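Local coordinates for prolyl oligopeptidase (Novosphingobium capsulatum, PDB 1YR2), which probably cleaves oligopeptides on the carboxyl side of proline, and less readily of alanine, as a serine endopeptidase of the S9A family, at residues 41-46 / 669-674; 652-657 / 661-666; 75-80 / 683-688. All coordinates share one frame; numbering follows the deposited sequence.

Contact 1 of 3, residues 41-46 / 669-674; sequences PASPQV and YTAALQ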
loop_
_atom_site.group_PDB
_atom_site.type_symbol
_atom_site.label_atom_id
_atom_site.label_comp_id
_atom_site.label_asym_id
_atom_site.label_seq_id
_atom_site.Cartn_x
_atom_site.Cartn_y
_atom_site.Cartn_z
ATOM N N PRO A 41 -21.058 20.579 -24.517
ATOM C CA PRO A 41 -21.675 21.690 -23.786
ATOM C C PRO A 41 -20.766 22.905 -23.825
ATOM O O PRO A 41 -19.551 22.748 -24.013
ATOM C CB PRO A 41 -21.812 21.157 -22.368
ATOM C CG PRO A 41 -21.803 19.640 -22.547
ATOM C CD PRO A 41 -20.765 19.435 -23.621
ATOM N N ALA A 42 -21.350 24.089 -23.710
ATOM C CA ALA A 42 -20.588 25.309 -23.810
ATOM C C ALA A 42 -19.545 25.429 -22.673
ATOM O O ALA A 42 -19.774 25.042 -21.543
ATOM C CB ALA A 42 -21.543 26.531 -23.825
ATOM N N SER A 43 -18.388 25.972 -22.997
ATOM C CA SER A 43 -17.456 26.410 -21.962
ATOM C C SER A 43 -17.129 27.883 -22.212
ATOM O O SER A 43 -16.105 28.171 -22.775
ATOM C CB SER A 43 -16.201 25.528 -22.002
ATOM O OG SER A 43 -16.556 24.191 -21.598
ATOM N N PRO A 44 -18.023 28.807 -21.852
ATOM C CA PRO A 44 -17.782 30.236 -22.118
ATOM C C PRO A 44 -16.426 30.730 -21.588
ATOM O O PRO A 44 -15.977 30.282 -20.534
ATOM C CB PRO A 44 -18.931 30.935 -21.370
ATOM C CG PRO A 44 -20.034 29.874 -21.289
ATOM C CD PRO A 44 -19.290 28.596 -21.139
ATOM N N GLN A 45 -15.779 31.614 -22.328
ATOM C CA GLN A 45 -14.491 32.170 -21.930
ATOM C C GLN A 45 -14.688 33.566 -21.371
ATOM O O GLN A 45 -15.477 34.331 -21.897
ATOM C CB GLN A 45 -13.581 32.243 -23.127
ATOM C CG GLN A 45 -13.239 30.895 -23.618
ATOM C CD GLN A 45 -12.319 30.918 -24.809
ATOM O OE1 GLN A 45 -11.296 31.590 -24.798
ATOM N NE2 GLN A 45 -12.672 30.172 -25.846
ATOM N N VAL A 46 -14.001 33.873 -20.283
ATOM C CA VAL A 46 -13.876 35.231 -19.795
ATOM C C VAL A 46 -12.419 35.567 -20.112
ATOM O O VAL A 46 -11.516 35.096 -19.427
ATOM C CB VAL A 46 -14.162 35.321 -18.267
ATOM C CG1 VAL A 46 -13.908 36.751 -17.740
ATOM C CG2 VAL A 46 -15.616 34.867 -17.930
ATOM N N TYR A 669 -9.076 22.126 -17.523
ATOM C CA TYR A 669 -8.378 21.268 -18.481
ATOM C C TYR A 669 -9.345 20.702 -19.507
ATOM O O TYR A 669 -9.061 20.733 -20.686
ATOM C CB TYR A 669 -7.657 20.128 -17.737
ATOM C CG TYR A 669 -7.046 19.113 -18.607
ATOM C CD1 TYR A 669 -5.869 19.387 -19.305
ATOM C CD2 TYR A 669 -7.540 17.822 -18.647
ATOM C CE1 TYR A 669 -5.262 18.413 -20.126
ATOM C CE2 TYR A 669 -6.941 16.847 -19.452
ATOM C CZ TYR A 669 -5.786 17.141 -20.163
ATOM O OH TYR A 669 -5.217 16.154 -20.939
ATOM N N THR A 670 -10.509 20.257 -19.055
ATOM C CA THR A 670 -11.560 19.765 -19.959
ATOM C C THR A 670 -12.095 20.858 -20.901
ATOM O O THR A 670 -12.331 20.643 -22.098
ATOM C CB THR A 670 -12.729 19.200 -19.099
ATOM O OG1 THR A 670 -12.250 18.080 -18.333
ATOM C CG2 THR A 670 -13.834 18.648 -20.011
ATOM N N ALA A 671 -12.338 22.041 -20.358
ATOM C CA ALA A 671 -12.770 23.174 -21.177
ATOM C C ALA A 671 -11.757 23.464 -22.267
ATOM O O ALA A 671 -12.146 23.692 -23.403
ATOM C CB ALA A 671 -13.056 24.423 -20.323
ATOM N N ALA A 672 -10.461 23.419 -21.932
ATOM C CA ALA A 672 -9.403 23.652 -22.874
ATOM C C ALA A 672 -9.380 22.606 -23.979
ATOM O O ALA A 672 -9.320 22.979 -25.180
ATOM C CB ALA A 672 -7.990 23.737 -22.173
ATOM N N LEU A 673 -9.453 21.318 -23.605
ATOM C CA LEU A 673 -9.483 20.242 -24.597
ATOM C C LEU A 673 -10.706 20.339 -25.526
ATOM O O LEU A 673 -10.569 20.109 -26.714
ATOM C CB LEU A 673 -9.591 18.861 -23.909
ATOM C CG LEU A 673 -8.435 18.376 -23.063
ATOM C CD1 LEU A 673 -8.774 17.078 -22.442
ATOM C CD2 LEU A 673 -7.157 18.214 -23.892
ATOM N N GLN A 674 -11.897 20.620 -24.979
ATOM C CA GLN A 674 -13.134 20.647 -25.776
ATOM C C GLN A 674 -13.154 21.871 -26.709
ATOM O O GLN A 674 -13.690 21.816 -27.792
ATOM C CB GLN A 674 -14.390 20.654 -24.916
ATOM C CG GLN A 674 -14.708 19.308 -24.283
ATOM C CD GLN A 674 -15.894 19.306 -23.370
ATOM O OE1 GLN A 674 -16.553 20.359 -23.139
ATOM N NE2 GLN A 674 -16.171 18.108 -22.788
HETATM O O HOH W 1 -16.990 22.831 -23.852
#
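Ser-43 of the N-terminal loop leans on Ala-671 of helix 664-675, and its short side chain does two jobs at once. Its CB lies 3.7 Å from Ala-671 CB, methylene against methyl, at the point where the two backbones come nearest. One bond further out, OG stays over the same alanine, 3.7 Å from its CB. The torsion sets OG anti to the carbonyl carbon (chi1 -67°), and from there the hydroxyl also reaches a bridging water. Ser-43 OG gives its proton to this water, water 1, at 2.7 Å, while Trp-77 NE1 of helix 72-89 is hydrogen-bonded to the same oxygen. Water 1 spends both of its own protons: one goes to Pro-41 O at 2.6 Å, the other to Gln-674 OE1, also at 2.6 Å. No direct polar bond spans the two segments; Ser-43 OG and Gln-674 OE1 stand 4.1 Å apart. The amide of Gln-674, at the end of an extended chain, is used on both sides, since OE1 also accepts from Gln-81 NE2 and NE2 donates to His-683 O. With one accepted and two donated bonds, the water has a defined orientation. It acts as a structural part of the interface, joining loop carbonyl, serine and helix glutamine beside a single small apolar touch.

Contact 2 of 3, residues 652-657 / 661-666; sequences VTTADT and VVPGHS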
loop_
_atom_site.group_PDB
_atom_site.type_symbol
_atom_site.label_atom_id
_atom_site.label_comp_id
_atom_site.label_asym_id
_atom_site.label_seq_id
_atom_site.Cartn_x
_atom_site.Cartn_y
_atom_site.Cartn_z
ATOM N N VAL A 652 -11.439 12.469 -18.427
ATOM C CA VAL A 652 -11.047 13.098 -17.182
ATOM C C VAL A 652 -12.032 12.684 -16.063
ATOM O O VAL A 652 -13.252 12.660 -16.271
ATOM C CB VAL A 652 -11.037 14.613 -17.353
ATOM C CG1 VAL A 652 -10.597 15.318 -16.078
ATOM C CG2 VAL A 652 -10.232 15.003 -18.623
ATOM N N THR A 653 -11.544 12.316 -14.891
ATOM C CA THR A 653 -12.483 11.969 -13.787
ATOM C C THR A 653 -12.175 12.736 -12.540
ATOM O O THR A 653 -10.996 12.958 -12.195
ATOM C CB THR A 653 -12.466 10.460 -13.452
ATOM O OG1 THR A 653 -11.152 10.118 -13.019
ATOM C CG2 THR A 653 -12.722 9.581 -14.671
ATOM N N THR A 654 -13.228 13.162 -11.851
ATOM C CA THR A 654 -13.080 13.841 -10.556
ATOM C C THR A 654 -14.463 13.918 -9.929
ATOM O O THR A 654 -15.445 13.779 -10.640
ATOM C CB THR A 654 -12.499 15.289 -10.712
ATOM O OG1 THR A 654 -12.524 15.989 -9.466
ATOM C CG2 THR A 654 -13.401 16.166 -11.610
ATOM N N ALA A 655 -14.534 14.105 -8.612
ATOM C CA ALA A 655 -15.793 14.492 -7.972
ATOM C C ALA A 655 -15.930 15.998 -8.121
ATOM O O ALA A 655 -14.967 16.671 -8.531
ATOM C CB ALA A 655 -15.814 14.102 -6.500
ATOM N N ASP A 656 -17.114 16.517 -7.839
ATOM C CA ASP A 656 -17.406 17.929 -8.067
ATOM C C ASP A 656 -16.865 18.817 -6.950
ATOM O O ASP A 656 -16.692 20.023 -7.151
ATOM C CB ASP A 656 -18.907 18.170 -8.297
ATOM C CG ASP A 656 -19.755 17.850 -7.095
ATOM O OD1 ASP A 656 -19.381 16.990 -6.262
ATOM O OD2 ASP A 656 -20.852 18.403 -6.918
ATOM N N THR A 657 -16.581 18.198 -5.805
ATOM C CA THR A 657 -15.735 18.777 -4.755
ATOM C C THR A 657 -14.646 17.804 -4.338
ATOM O O THR A 657 -14.820 16.567 -4.376
ATOM C CB THR A 657 -16.529 19.176 -3.515
ATOM O OG1 THR A 657 -17.215 18.034 -2.974
ATOM C CG2 THR A 657 -17.617 20.173 -3.891
ATOM N N VAL A 661 -7.125 17.629 -4.334
ATOM C CA VAL A 661 -6.874 18.307 -5.607
ATOM C C VAL A 661 -8.171 18.988 -6.037
ATOM O O VAL A 661 -9.103 18.305 -6.402
ATOM C CB VAL A 661 -6.438 17.335 -6.714
ATOM C CG1 VAL A 661 -6.145 18.103 -8.010
ATOM C CG2 VAL A 661 -5.192 16.508 -6.312
ATOM N N VAL A 662 -8.221 20.317 -6.014
ATOM C CA VAL A 662 -9.499 21.000 -6.300
ATOM C C VAL A 662 -9.960 20.638 -7.724
ATOM O O VAL A 662 -9.151 20.580 -8.665
ATOM C CB VAL A 662 -9.469 22.524 -6.109
ATOM C CG1 VAL A 662 -9.340 22.891 -4.589
ATOM C CG2 VAL A 662 -8.383 23.180 -6.947
ATOM N N PRO A 663 -11.255 20.418 -7.902
ATOM C CA PRO A 663 -11.746 19.946 -9.202
ATOM C C PRO A 663 -11.560 20.952 -10.317
ATOM O O PRO A 663 -11.544 20.567 -11.507
ATOM C CB PRO A 663 -13.237 19.665 -8.950
ATOM C CG PRO A 663 -13.381 19.596 -7.465
ATOM C CD PRO A 663 -12.328 20.528 -6.895
ATOM N N GLY A 664 -11.402 22.227 -9.967
ATOM C CA GLY A 664 -11.130 23.240 -10.941
ATOM C C GLY A 664 -10.008 22.921 -11.902
ATOM O O GLY A 664 -10.055 23.371 -13.039
ATOM N N HIS A 665 -8.967 22.212 -11.453
ATOM C CA HIS A 665 -7.911 21.758 -12.347
ATOM C C HIS A 665 -8.518 20.945 -13.510
ATOM O O HIS A 665 -8.259 21.227 -14.680
ATOM C CB HIS A 665 -6.885 20.866 -11.624
ATOM C CG HIS A 665 -5.986 21.583 -10.663
ATOM N ND1 HIS A 665 -4.926 22.363 -11.075
ATOM C CD2 HIS A 665 -5.963 21.594 -9.302
ATOM C CE1 HIS A 665 -4.307 22.844 -10.010
ATOM N NE2 HIS A 665 -4.898 22.369 -8.917
ATOM N N SER A 666 -9.292 19.925 -13.168
ATOM C CA SER A 666 -9.919 19.056 -14.164
ATOM C C SER A 666 -10.959 19.794 -15.021
ATOM O O SER A 666 -11.093 19.560 -16.196
ATOM C CB SER A 666 -10.552 17.854 -13.491
ATOM O OG SER A 666 -9.599 16.915 -13.063
HETATM O O HOH W 2 -9.847 16.963 -8.789
#
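Pro-663 presents its ring to the chain as it turns out of strand 649-654, and Thr-654 crosses it at about a right angle. The ring is met mainly by oxygens: Pro-663 CG lies 3.4 Å from Asp-656 O, and Pro-663 CB lies 3.5 Å from Ala-655 O. Thr-654 OG1 comes to the same ring at its CB, 3.8 Å away. That hydroxyl sits anti to the backbone N (chi1 173°), a rotation that turns it back onto its own chain, where Thr-654 OG1 donates to Ala-655 O at 2.7 Å, in the carbonyl plane and on a lone pair. Water 2 donates to Thr-654 OG1 and, with its other proton, to Val-661 O at 2.8 Å, tying the two segments where no direct hydrogen bond does. The same torsion sends the methyl of Thr-654 the other way, to Ser-666: CG2 is 3.8 Å from Ser-666 CB. Val-652 CG1 meets that CB at 3.6 Å, so the serine methylene rests against both strand side chains. A valine in place of Thr-654 would probably leave water 2 and Ala-655 O without their hydroxyl partner and let the turn after the strand shift against Pro-663. That turn opens the short loop, between strand 649-654 and helix 664-675, in which prolyl oligopeptidases generally carry the acid of their catalytic triad. Strand 649-654 runs between parallel strands 594-598 and 683-687, and helix 664-675 leads on to the latter as a beta-alpha-beta crossover, with Ile-685 touching Val-652, Thr-654 and Ser-666.

Contact 3 of 3, residues 75-80 / 683-688; sequences AAWVQA and HLIRIE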
loop_
_atom_site.group_PDB
_atom_site.type_symbol
_atom_site.label_atom_id
_atom_site.label_comp_id
_atom_site.label_asym_id
_atom_site.label_seq_id
_atom_site.Cartn_x
_atom_site.Cartn_y
_atom_site.Cartn_z
ATOM N N ALA A 75 -21.915 25.344 -11.316
ATOM C CA ALA A 75 -22.913 24.307 -11.109
ATOM C C ALA A 75 -23.572 23.964 -12.440
ATOM O O ALA A 75 -23.789 22.817 -12.717
ATOM C CB ALA A 75 -23.957 24.745 -10.085
ATOM N N ALA A 76 -23.858 24.963 -13.256
ATOM C CA ALA A 76 -24.553 24.756 -14.530
ATOM C C ALA A 76 -23.637 24.002 -15.499
ATOM O O ALA A 76 -24.074 23.109 -16.204
ATOM C CB ALA A 76 -24.975 26.104 -15.152
ATOM N N TRP A 77 -22.353 24.343 -15.492
ATOM C CA TRP A 77 -21.379 23.697 -16.372
ATOM C C TRP A 77 -21.218 22.242 -15.946
ATOM O O TRP A 77 -21.230 21.344 -16.794
ATOM C CB TRP A 77 -20.042 24.425 -16.265
ATOM C CG TRP A 77 -18.986 23.958 -17.206
ATOM C CD1 TRP A 77 -18.770 24.382 -18.461
ATOM C CD2 TRP A 77 -18.007 22.961 -16.936
ATOM N NE1 TRP A 77 -17.696 23.706 -19.000
ATOM C CE2 TRP A 77 -17.221 22.822 -18.077
ATOM C CE3 TRP A 77 -17.728 22.145 -15.834
ATOM C CZ2 TRP A 77 -16.167 21.917 -18.147
ATOM C CZ3 TRP A 77 -16.687 21.238 -15.921
ATOM C CH2 TRP A 77 -15.927 21.140 -17.058
ATOM N N VAL A 78 -21.073 22.022 -14.634
ATOM C CA VAL A 78 -20.936 20.683 -14.091
ATOM C C VAL A 78 -22.148 19.820 -14.463
ATOM O O VAL A 78 -21.999 18.680 -14.905
ATOM C CB VAL A 78 -20.701 20.704 -12.560
ATOM C CG1 VAL A 78 -20.992 19.325 -11.930
ATOM C CG2 VAL A 78 -19.280 21.131 -12.264
ATOM N N GLN A 79 -23.357 20.356 -14.310
ATOM C CA GLN A 79 -24.554 19.562 -14.609
ATOM C C GLN A 79 -24.586 19.122 -16.094
ATOM O O GLN A 79 -24.852 17.963 -16.380
ATOM C CB GLN A 79 -25.823 20.375 -14.237
ATOM C CG GLN A 79 -27.157 19.753 -14.645
ATOM C CD GLN A 79 -28.356 20.381 -13.873
ATOM O OE1 GLN A 79 -28.357 20.410 -12.623
ATOM N NE2 GLN A 79 -29.365 20.869 -14.608
ATOM N N ALA A 80 -24.295 20.066 -16.998
ATOM C CA ALA A 80 -24.238 19.835 -18.447
ATOM C C ALA A 80 -23.128 18.850 -18.854
ATOM O O ALA A 80 -23.379 17.926 -19.625
ATOM C CB ALA A 80 -24.097 21.194 -19.226
ATOM N N HIS A 683 -13.409 13.992 -25.759
ATOM C CA HIS A 683 -12.617 14.582 -24.699
ATOM C C HIS A 683 -13.614 15.011 -23.629
ATOM O O HIS A 683 -14.288 16.051 -23.746
ATOM C CB HIS A 683 -11.842 15.746 -25.300
ATOM C CG HIS A 683 -10.921 15.316 -26.406
ATOM N ND1 HIS A 683 -10.751 16.024 -27.577
ATOM C CD2 HIS A 683 -10.182 14.185 -26.538
ATOM C CE1 HIS A 683 -9.895 15.374 -28.352
ATOM N NE2 HIS A 683 -9.534 14.255 -27.748
ATOM N N LEU A 684 -13.772 14.135 -22.628
ATOM C CA LEU A 684 -14.927 14.140 -21.765
ATOM C C LEU A 684 -14.519 14.222 -20.325
ATOM O O LEU A 684 -13.412 13.858 -19.994
ATOM C CB LEU A 684 -15.729 12.822 -21.883
ATOM C CG LEU A 684 -16.246 12.466 -23.279
ATOM C CD1 LEU A 684 -16.994 11.104 -23.237
ATOM C CD2 LEU A 684 -17.125 13.538 -23.819
ATOM N N ILE A 685 -15.436 14.697 -19.476
ATOM C CA ILE A 685 -15.175 14.686 -18.045
ATOM C C ILE A 685 -16.305 13.957 -17.338
ATOM O O ILE A 685 -17.462 14.307 -17.505
ATOM C CB ILE A 685 -14.919 16.128 -17.462
ATOM C CG1 ILE A 685 -14.538 16.036 -15.985
ATOM C CG2 ILE A 685 -16.177 17.018 -17.639
ATOM C CD1 ILE A 685 -14.191 17.347 -15.343
ATOM N N ARG A 686 -15.958 12.953 -16.536
ATOM C CA ARG A 686 -16.931 12.228 -15.718
ATOM C C ARG A 686 -16.846 12.801 -14.318
ATOM O O ARG A 686 -15.805 12.709 -13.668
ATOM C CB ARG A 686 -16.615 10.744 -15.709
ATOM C CG ARG A 686 -17.578 9.873 -14.905
ATOM C CD ARG A 686 -17.019 8.487 -14.698
ATOM N NE ARG A 686 -18.018 7.586 -14.138
ATOM C CZ ARG A 686 -18.374 7.542 -12.846
ATOM N NH1 ARG A 686 -17.792 8.324 -11.952
ATOM N NH2 ARG A 686 -19.301 6.683 -12.434
ATOM N N ILE A 687 -17.916 13.419 -13.880
ATOM C CA ILE A 687 -17.930 14.123 -12.621
ATOM C C ILE A 687 -18.871 13.399 -11.645
ATOM O O ILE A 687 -20.086 13.316 -11.892
ATOM C CB ILE A 687 -18.359 15.565 -12.808
ATOM C CG1 ILE A 687 -17.522 16.275 -13.884
ATOM C CG2 ILE A 687 -18.161 16.291 -11.493
ATOM C CD1 ILE A 687 -18.062 17.635 -14.321
ATOM N N GLU A 688 -18.304 12.879 -10.565
ATOM C CA GLU A 688 -19.065 12.111 -9.535
ATOM C C GLU A 688 -19.605 13.009 -8.427
ATOM O O GLU A 688 -19.029 14.076 -8.143
ATOM C CB GLU A 688 -18.167 10.998 -8.945
ATOM C CG GLU A 688 -18.942 9.731 -8.451
ATOM C CD GLU A 688 -18.188 8.405 -8.714
ATOM O OE1 GLU A 688 -16.947 8.344 -8.459
ATOM O OE2 GLU A 688 -18.824 7.404 -9.175
#
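Glu-688 OE2 is gripped by two nitrogens of Arg-686, at the end of the strand whose Ile-687 packs on Val-78 of helix 72-89. Arg-686 NH1 donates to Glu-688 OE2 at 3.1 Å as a salt bridge; the bond from NH2 is weak. The carboxylate oxygen lies almost in the guanidinium plane, yet is met from above its own carboxylate plane, 82° out of it. Arg-686 NE has a second acid in Asp-708 of helix 699-717. The contact with helix 72-89 itself is apolar. Ile-687 CD1 reaches Val-78 CG1 at 4.1 Å and sits equally near the carbonyl oxygen of that residue. Trp-77 comes in beside it: with CG anti to the backbone N (chi1 -174°), the six-membered ring reaches over the strand, crossing both isoleucines at about a right angle. Its CZ3 lies 4.2 Å from Ile-687 CD1, and its CH2 is the same 4.2 Å from Ile-685 CG2. At the indole's other end, NE1 is hydrogen-bonded to Ser-43 OG. Phe-667 of helix 664-675 touches Trp-77, Val-78 and both isoleucines, extending the apolar patch. The helix segment passes over the strand at 103°, with 9.4 Å between axes. Strand 683-687 is an outermost strand of the alpha/beta-hydrolase sheet, here covered by a helix that precedes the propeller, consistent with the prolyl oligopeptidase architecture, whose N-terminal segment packs on the hydrolase domain.

In the fold
The three contacts gather round one end of the hydrolase sheet. Contacts 2 and 3, with centres about 10 Å apart, share it directly: Val-652 O and Arg-686 N are 2.7 Å apart, a probable hydrogen bond between parallel strands. Contacts 1 and 3, about 11 Å between centres, are joined through Ser-43 OG and Trp-77 NE1 at 2.9 Å, and through Gln-674 NE2 and His-683 O, also 2.9 Å. Helix 664-675 serves both contact 1 and contact 2, their centres about 14 Å apart. Contacts 1 and 3 thus bring the chain's N-terminal part onto the hydrolase fold, while contact 2 borders the loop expected to carry the catalytic acid.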